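Local structure of kinesin-like protein KAR3 (Saccharomyces cerevisiae, 1F9V) at residues F100-L103 with I109-S112; P292-N295 with T299-L302; V316-S321 with N326-S331. The protein is a kinesin-related motor protein whose motor domain binds ADP and magnesium and, as in other kinesins, probably couples ATP hydrolysis to movement along microtubules. The protein carries 2 engineered substitutions. All coordinates share one frame; numbering follows the deposited sequence.

Contact 1. Residues F100-L103 with I109-S112; sequences FTML and IIPS. With ADP (adenosine-5'-diphosphate), chain C.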
# COMPACT_ATOMS: atom_id res chain seq x y z
N PHE A 100 -11.25 0.43 -1.82
CA PHE A 100 -12.04 -0.79 -1.63
C PHE A 100 -11.11 -1.88 -1.10
O PHE A 100 -11.46 -2.62 -0.19
CB PHE A 100 -12.66 -1.26 -2.96
CG PHE A 100 -13.55 -2.46 -2.81
CD1 PHE A 100 -13.03 -3.75 -2.82
CD2 PHE A 100 -14.92 -2.30 -2.65
CE1 PHE A 100 -13.85 -4.87 -2.67
CE2 PHE A 100 -15.76 -3.41 -2.49
CZ PHE A 100 -15.22 -4.70 -2.50
N THR A 101 -9.93 -1.95 -1.68
CA THR A 101 -8.94 -2.94 -1.28
C THR A 101 -8.46 -2.74 0.14
O THR A 101 -8.37 -3.70 0.91
CB THR A 101 -7.73 -2.91 -2.23
OG1 THR A 101 -8.13 -3.41 -3.52
CG2 THR A 101 -6.58 -3.76 -1.69
N MET A 102 -8.17 -1.50 0.50
CA MET A 102 -7.66 -1.20 1.83
C MET A 102 -8.69 -0.96 2.93
O MET A 102 -8.47 -1.34 4.08
CB MET A 102 -6.75 0.04 1.78
CG MET A 102 -5.61 -0.04 0.78
SD MET A 102 -4.44 -1.33 1.18
CE MET A 102 -3.75 -0.68 2.70
N LEU A 103 -9.81 -0.34 2.57
CA LEU A 103 -10.82 0.04 3.55
C LEU A 103 -12.22 -0.56 3.47
O LEU A 103 -13.09 -0.17 4.26
CB LEU A 103 -10.95 1.57 3.54
CG LEU A 103 -10.23 2.48 4.55
CD1 LEU A 103 -9.50 1.67 5.61
CD2 LEU A 103 -9.26 3.37 3.81
N ILE A 109 -8.01 -4.61 3.58
CA ILE A 109 -6.76 -5.05 4.16
C ILE A 109 -6.59 -4.50 5.58
O ILE A 109 -6.05 -5.19 6.45
CB ILE A 109 -5.56 -4.63 3.27
CG1 ILE A 109 -5.48 -5.58 2.06
CG2 ILE A 109 -4.26 -4.66 4.07
CD1 ILE A 109 -4.35 -5.30 1.10
N ILE A 110 -7.07 -3.29 5.83
CA ILE A 110 -6.93 -2.73 7.17
C ILE A 110 -7.79 -3.48 8.20
O ILE A 110 -7.26 -3.98 9.20
CB ILE A 110 -7.23 -1.20 7.17
CG1 ILE A 110 -6.08 -0.46 6.47
CG2 ILE A 110 -7.38 -0.68 8.62
CD1 ILE A 110 -6.40 0.95 6.05
N PRO A 111 -9.12 -3.56 8.00
CA PRO A 111 -9.90 -4.31 9.00
C PRO A 111 -9.46 -5.77 9.12
O PRO A 111 -9.43 -6.33 10.21
CB PRO A 111 -11.35 -4.18 8.51
CG PRO A 111 -11.27 -3.68 7.13
CD PRO A 111 -9.96 -2.98 6.95
N SER A 112 -9.10 -6.38 7.99
CA SER A 112 -8.65 -7.78 7.99
C SER A 112 -7.35 -7.94 8.78
O SER A 112 -7.16 -8.92 9.50
CB SER A 112 -8.41 -8.27 6.55
OG SER A 112 -9.63 -8.45 5.86
PB ADP C . -10.00 4.22 -5.80
O1B ADP C . -8.81 3.59 -6.44
O2B ADP C . -9.82 4.24 -4.20
O3B ADP C . -10.27 5.57 -6.34
PA ADP C . -12.40 2.80 -5.05
O1A ADP C . -11.89 1.72 -4.20
O2A ADP C . -12.89 3.89 -4.21
O3A ADP C . -11.26 3.30 -6.02
O5' ADP C . -13.62 2.29 -5.93
C5' ADP C . -13.76 2.30 -7.35
C4' ADP C . -15.16 1.67 -7.59
O4' ADP C . -14.93 0.29 -7.89
C3' ADP C . -16.06 1.66 -6.34
O3' ADP C . -17.45 1.86 -6.65
C2' ADP C . -15.83 0.30 -5.70
O2' ADP C . -16.91 -0.13 -4.85
C1' ADP C . -15.54 -0.58 -6.91
N9 ADP C . -14.56 -1.67 -6.62
C8 ADP C . -13.22 -1.48 -6.56
N7 ADP C . -12.63 -2.64 -6.33
C5 ADP C . -13.55 -3.56 -6.23
C6 ADP C . -13.54 -4.93 -6.00
N6 ADP C . -12.38 -5.57 -5.82
N1 ADP C . -14.72 -5.63 -5.96
C2 ADP C . -15.91 -5.02 -6.14
N3 ADP C . -15.93 -3.69 -6.37
C4 ADP C . -14.80 -2.94 -6.42
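The Phe100 ring lies almost parallel to the adenine of ADP, with C5 of the base 3.4 Å above its plane and displaced toward the rim. The inner atoms CG and CD1 sit under the C5-C6 side of the base, CE1 approaches C6 to 3.3 Å, and the far end of the ring reaches under N1 and C2. CG stands anti to the backbone N (chi1 -176°), which swings the ring under the base while the Phe100 backbone stays beside the phosphates. There Phe100 N donates to O1A of the alpha phosphate at 2.8 Å. From the next residue on, the contact turns to backbone. Thr101 O accepts from Ile109 N at 2.8 Å, and Met102 O accepts from Ile110 N at 3.0 Å, both donors lying in the carbonyl plane. These bonds join carbonyls of the last turn of helix 98-103 to the first amides of helix 109-124. Aliphatic groups flank them: Thr101 CG2 runs alongside Ile109 CD1, and the bent Met102 chain brings SD across to the same methyl, at 4.0 Å. Leu103 CD1 and Ile110 CD1 are only 3.2 Å apart; with the Leu103 torsions far from staggered, the placing of that methyl is doubtful. Leu242 and Ala90 of the central sheet lie against Met102, while Thr101 OG1 turns elsewhere, to Gly97 O and Arg10 NH1. Gly95 N, Gly97 N, Lys98 N and Thr99 N also bond to the nucleotide, as expected of a Walker A P-loop. The arrangement is that of the kinesin P-loop helix, interrupted by a loop, here the short one at residues 104-108, and resumed beyond it.

Contact 2. Residues P292-N295 with T299-L302; sequences PFRN and TYLL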
# COMPACT_ATOMS: atom_id res chain seq x y z
N PRO A 292 16.70 8.52 -1.97
CA PRO A 292 16.08 9.83 -1.70
C PRO A 292 14.89 9.86 -0.73
O PRO A 292 13.87 10.47 -1.03
CB PRO A 292 15.68 10.32 -3.09
CG PRO A 292 15.37 9.06 -3.83
CD PRO A 292 16.37 8.04 -3.33
N PHE A 293 15.04 9.24 0.44
CA PHE A 293 13.97 9.24 1.43
C PHE A 293 13.49 10.65 1.76
O PHE A 293 12.30 10.89 1.91
CB PHE A 293 14.43 8.60 2.75
CG PHE A 293 14.65 7.12 2.67
CD1 PHE A 293 13.58 6.24 2.51
CD2 PHE A 293 15.93 6.60 2.77
CE1 PHE A 293 13.78 4.87 2.45
CE2 PHE A 293 16.16 5.22 2.71
CZ PHE A 293 15.08 4.36 2.55
N ARG A 294 14.43 11.58 1.89
CA ARG A 294 14.10 12.96 2.26
C ARG A 294 13.42 13.80 1.20
O ARG A 294 13.00 14.93 1.47
CB ARG A 294 15.38 13.67 2.74
CG ARG A 294 16.18 12.88 3.76
CD ARG A 294 17.43 13.65 4.21
NE ARG A 294 17.07 14.81 5.01
CZ ARG A 294 16.97 14.82 6.33
NH1 ARG A 294 17.18 13.71 7.03
NH2 ARG A 294 16.61 15.93 6.95
N ASN A 295 13.30 13.26 -0.01
CA ASN A 295 12.69 14.00 -1.11
C ASN A 295 11.16 14.07 -1.08
O ASN A 295 10.56 14.76 -1.89
CB ASN A 295 13.15 13.43 -2.45
CG ASN A 295 14.55 13.90 -2.83
OD1 ASN A 295 14.99 13.72 -3.96
ND2 ASN A 295 15.24 14.51 -1.87
N THR A 299 7.95 9.16 2.09
CA THR A 299 9.12 8.30 2.20
C THR A 299 9.97 8.68 3.42
O THR A 299 10.58 7.81 4.05
CB THR A 299 10.01 8.33 0.92
OG1 THR A 299 10.35 9.68 0.59
CG2 THR A 299 9.26 7.70 -0.26
N TYR A 300 10.00 9.97 3.75
CA TYR A 300 10.77 10.41 4.90
C TYR A 300 10.12 9.88 6.18
O TYR A 300 10.79 9.35 7.06
CB TYR A 300 10.84 11.93 4.93
CG TYR A 300 11.67 12.46 6.07
CD1 TYR A 300 12.98 12.03 6.26
CD2 TYR A 300 11.14 13.37 6.98
CE1 TYR A 300 13.75 12.49 7.34
CE2 TYR A 300 11.89 13.83 8.06
CZ TYR A 300 13.19 13.39 8.23
OH TYR A 300 13.90 13.82 9.32
N LEU A 301 8.81 10.00 6.25
CA LEU A 301 8.07 9.52 7.41
C LEU A 301 8.26 8.02 7.63
O LEU A 301 8.42 7.56 8.76
CB LEU A 301 6.58 9.81 7.25
CG LEU A 301 5.64 9.14 8.26
CD1 LEU A 301 5.82 9.78 9.62
CD2 LEU A 301 4.19 9.26 7.81
N LEU A 302 8.25 7.27 6.54
CA LEU A 302 8.34 5.81 6.61
C LEU A 302 9.71 5.16 6.45
O LEU A 302 9.80 3.94 6.38
CB LEU A 302 7.40 5.20 5.56
CG LEU A 302 5.94 5.63 5.64
CD1 LEU A 302 5.15 5.06 4.46
CD2 LEU A 302 5.35 5.16 6.97
O HOH W 1 16.00 15.02 9.90
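Tyr300 leans against Phe293 and Arg294 along its whole length. Its CB sits 3.5 Å from Phe293 O, near the backbone of the 3-10 turn. CG is anti to the backbone N (chi1 -177°), and the ring therefore extends along the Arg294 side chain, the two pointing the same way. CD1 passes Arg294 CG at 4.1 Å, and CE1 lies over one face of the guanidinium, 3.7 Å from NH1. The two planes are inclined at 62°, so the groups pack without lying flat on each other. At the tip, Tyr300 OH is 2.5 Å from a water, and that water accepts from Arg294 NH2 at 3.1 Å, in the guanidinium plane at its edge. On its way the ring also meets His169 edge-to-face. One residue earlier, Thr299 OG1 donates to Phe293 O at 2.6 Å; the donor is tilted 27° from the carbonyl plane. The hydroxyl is hydrogen-bonded as well to Ser296 OG, just ahead of helix 297-306. Nearby, Phe293 lies against Val277 of helix 258-281 and against Leu306, at the far end of helix 297-306. The chemistry implies two kinds of hold: a short direct bond fixes the backbone at the inner end, whereas the outer end rests on van der Waals contact and one bridging water, with Tyr300 and Arg294 both also touching a crystal neighbour.

Contact 3. Residues V316-S321 with N326-S331; sequences VNISPS and NETLNS
Val316 and Ile318 of the central-sheet strand 311-318 pack on Thr328 and Ser331 of helix 325-338, a strand-turn-helix unit of the kinesin motor's alpha/beta fold. The short segments run nearly antiparallel (167°), with axes 8.6 Å apart. The tight part is aliphatic. Ile318 crosses Thr328 at about a right angle: its CG1 occupies the position between backbone N and carbonyl carbon (chi1 58°), which carries CD1 to 3.9 Å from Thr328 CG2, while its other branch, CG2, sits 3.9 Å from Ser331 CB. Val316 CG1 finishes the row, 3.9 Å from Ser331 CB. Cys9, Ile11 and Met40 cover Ile318 further. Along the other flank the two segments are bridged by water, without a direct hydrogen bond between them, although the residues concerned are buried. One water links Asn317 O to Ser331 OG, lying 2.7 Å from the carbonyl oxygen. A second accepts from Ser319 N and donates to Thr328 OG1. A third accepts from Thr328 OG1, which is also hydrogen-bonded to His324 O one turn back, so the two acceptors probably share its one proton. A valine at Thr328 would keep the methyl against Ile318 but would probably leave the second and third waters, and the His324 carbonyl, without this partner. Beyond the strand, Ser319 OG accepts from Ser321 N at 3.0 Å in an ST turn and is bonded to His324 ND1. That turn presents two carbonyls to the third water, which donates to Ser319 O and Ser321 O, each 2.7 Å away.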
# COMPACT_ATOMS: atom_id res chain seq x y z
N VAL A 316 -0.70 -2.87 -6.72
CA VAL A 316 -1.14 -2.07 -7.85
C VAL A 316 -2.53 -2.45 -8.37
O VAL A 316 -2.75 -3.53 -8.90
CB VAL A 316 -0.11 -2.12 -9.00
CG1 VAL A 316 -0.58 -1.27 -10.17
CG2 VAL A 316 1.23 -1.60 -8.50
N ASN A 317 -3.46 -1.51 -8.17
CA ASN A 317 -4.84 -1.67 -8.57
C ASN A 317 -5.07 -1.16 -9.97
O ASN A 317 -4.60 -0.07 -10.33
CB ASN A 317 -5.74 -0.88 -7.61
CG ASN A 317 -5.69 -1.41 -6.20
OD1 ASN A 317 -5.05 -0.82 -5.33
ND2 ASN A 317 -6.36 -2.53 -5.96
N ILE A 318 -5.78 -1.94 -10.78
CA ILE A 318 -6.08 -1.52 -12.14
C ILE A 318 -7.51 -1.88 -12.53
O ILE A 318 -8.10 -2.82 -12.00
CB ILE A 318 -5.12 -2.14 -13.18
CG1 ILE A 318 -5.17 -3.66 -13.12
CG2 ILE A 318 -3.69 -1.62 -12.96
CD1 ILE A 318 -4.52 -4.32 -14.33
N SER A 319 -8.05 -1.09 -13.44
CA SER A 319 -9.39 -1.32 -13.96
C SER A 319 -9.23 -2.29 -15.14
O SER A 319 -8.19 -2.31 -15.81
CB SER A 319 -9.99 -0.01 -14.45
OG SER A 319 -10.93 -0.23 -15.50
N PRO A 320 -10.25 -3.12 -15.40
CA PRO A 320 -10.17 -4.07 -16.52
C PRO A 320 -10.70 -3.46 -17.83
O PRO A 320 -10.59 -4.07 -18.89
CB PRO A 320 -11.06 -5.21 -16.07
CG PRO A 320 -12.16 -4.49 -15.30
CD PRO A 320 -11.52 -3.27 -14.66
N SER A 321 -11.26 -2.26 -17.74
CA SER A 321 -11.87 -1.60 -18.89
C SER A 321 -11.01 -0.81 -19.86
O SER A 321 -9.99 -0.23 -19.48
CB SER A 321 -13.02 -0.74 -18.38
OG SER A 321 -13.86 -1.53 -17.55
N ASN A 326 -4.89 3.21 -20.96
CA ASN A 326 -3.65 3.96 -20.96
C ASN A 326 -3.12 4.15 -19.54
O ASN A 326 -1.92 4.02 -19.30
CB ASN A 326 -3.85 5.30 -21.65
CG ASN A 326 -4.01 5.15 -23.15
OD1 ASN A 326 -3.44 4.24 -23.75
ND2 ASN A 326 -4.78 6.04 -23.75
N GLU A 327 -4.01 4.44 -18.60
CA GLU A 327 -3.59 4.63 -17.22
C GLU A 327 -3.20 3.28 -16.63
O GLU A 327 -2.32 3.19 -15.77
CB GLU A 327 -4.70 5.26 -16.39
CG GLU A 327 -4.78 6.77 -16.49
CD GLU A 327 -3.47 7.47 -16.13
OE1 GLU A 327 -2.56 6.85 -15.53
OE2 GLU A 327 -3.35 8.67 -16.45
N THR A 328 -3.87 2.23 -17.09
CA THR A 328 -3.57 0.89 -16.61
C THR A 328 -2.14 0.54 -17.01
O THR A 328 -1.38 -0.00 -16.22
CB THR A 328 -4.54 -0.15 -17.21
OG1 THR A 328 -5.81 -0.04 -16.57
CG2 THR A 328 -4.00 -1.56 -17.01
N LEU A 329 -1.77 0.87 -18.25
CA LEU A 329 -0.42 0.59 -18.71
C LEU A 329 0.58 1.43 -17.90
O LEU A 329 1.68 0.97 -17.61
CB LEU A 329 -0.31 0.88 -20.21
CG LEU A 329 -0.87 -0.27 -21.07
CD1 LEU A 329 -0.93 0.16 -22.53
CD2 LEU A 329 -0.02 -1.53 -20.91
N ASN A 330 0.18 2.64 -17.53
CA ASN A 330 1.05 3.50 -16.73
C ASN A 330 1.28 2.84 -15.37
O ASN A 330 2.41 2.74 -14.90
CB ASN A 330 0.40 4.87 -16.53
CG ASN A 330 0.55 5.78 -17.74
OD1 ASN A 330 1.40 5.56 -18.61
ND2 ASN A 330 -0.29 6.81 -17.81
N SER A 331 0.20 2.37 -14.75
CA SER A 331 0.27 1.71 -13.45
C SER A 331 1.12 0.44 -13.47
O SER A 331 1.88 0.17 -12.54
CB SER A 331 -1.14 1.37 -12.94
OG SER A 331 -1.87 2.54 -12.61
O HOH W 2 -4.44 1.98 -12.14
O HOH W 3 -6.27 1.34 -14.13
O HOH W 4 -7.77 -0.98 -18.14

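In the fold
Contacts 1 and 3 are buried, and contact 1 holds the ADP of the P-loop; contact 2 is a surface contact on the opposite side of the chain's centre from contact 1. Contact 1 joins two helices through backbone bonds, contact 3 sets a strand against a helix by methyl packing and water, and contact 2 ties a 3-10 turn to a helix with a hydroxyl bond, tyrosine-arginine packing and a shared water. Contacts 1 and 3 touch each other through a weak hydrogen bond between Thr101 OG1 and Asn317 ND2. Helix 297-306 of contact 2 leads directly into strand 311-318 of contact 3, yet the nearest atoms of these two contacts are about 15 Å apart.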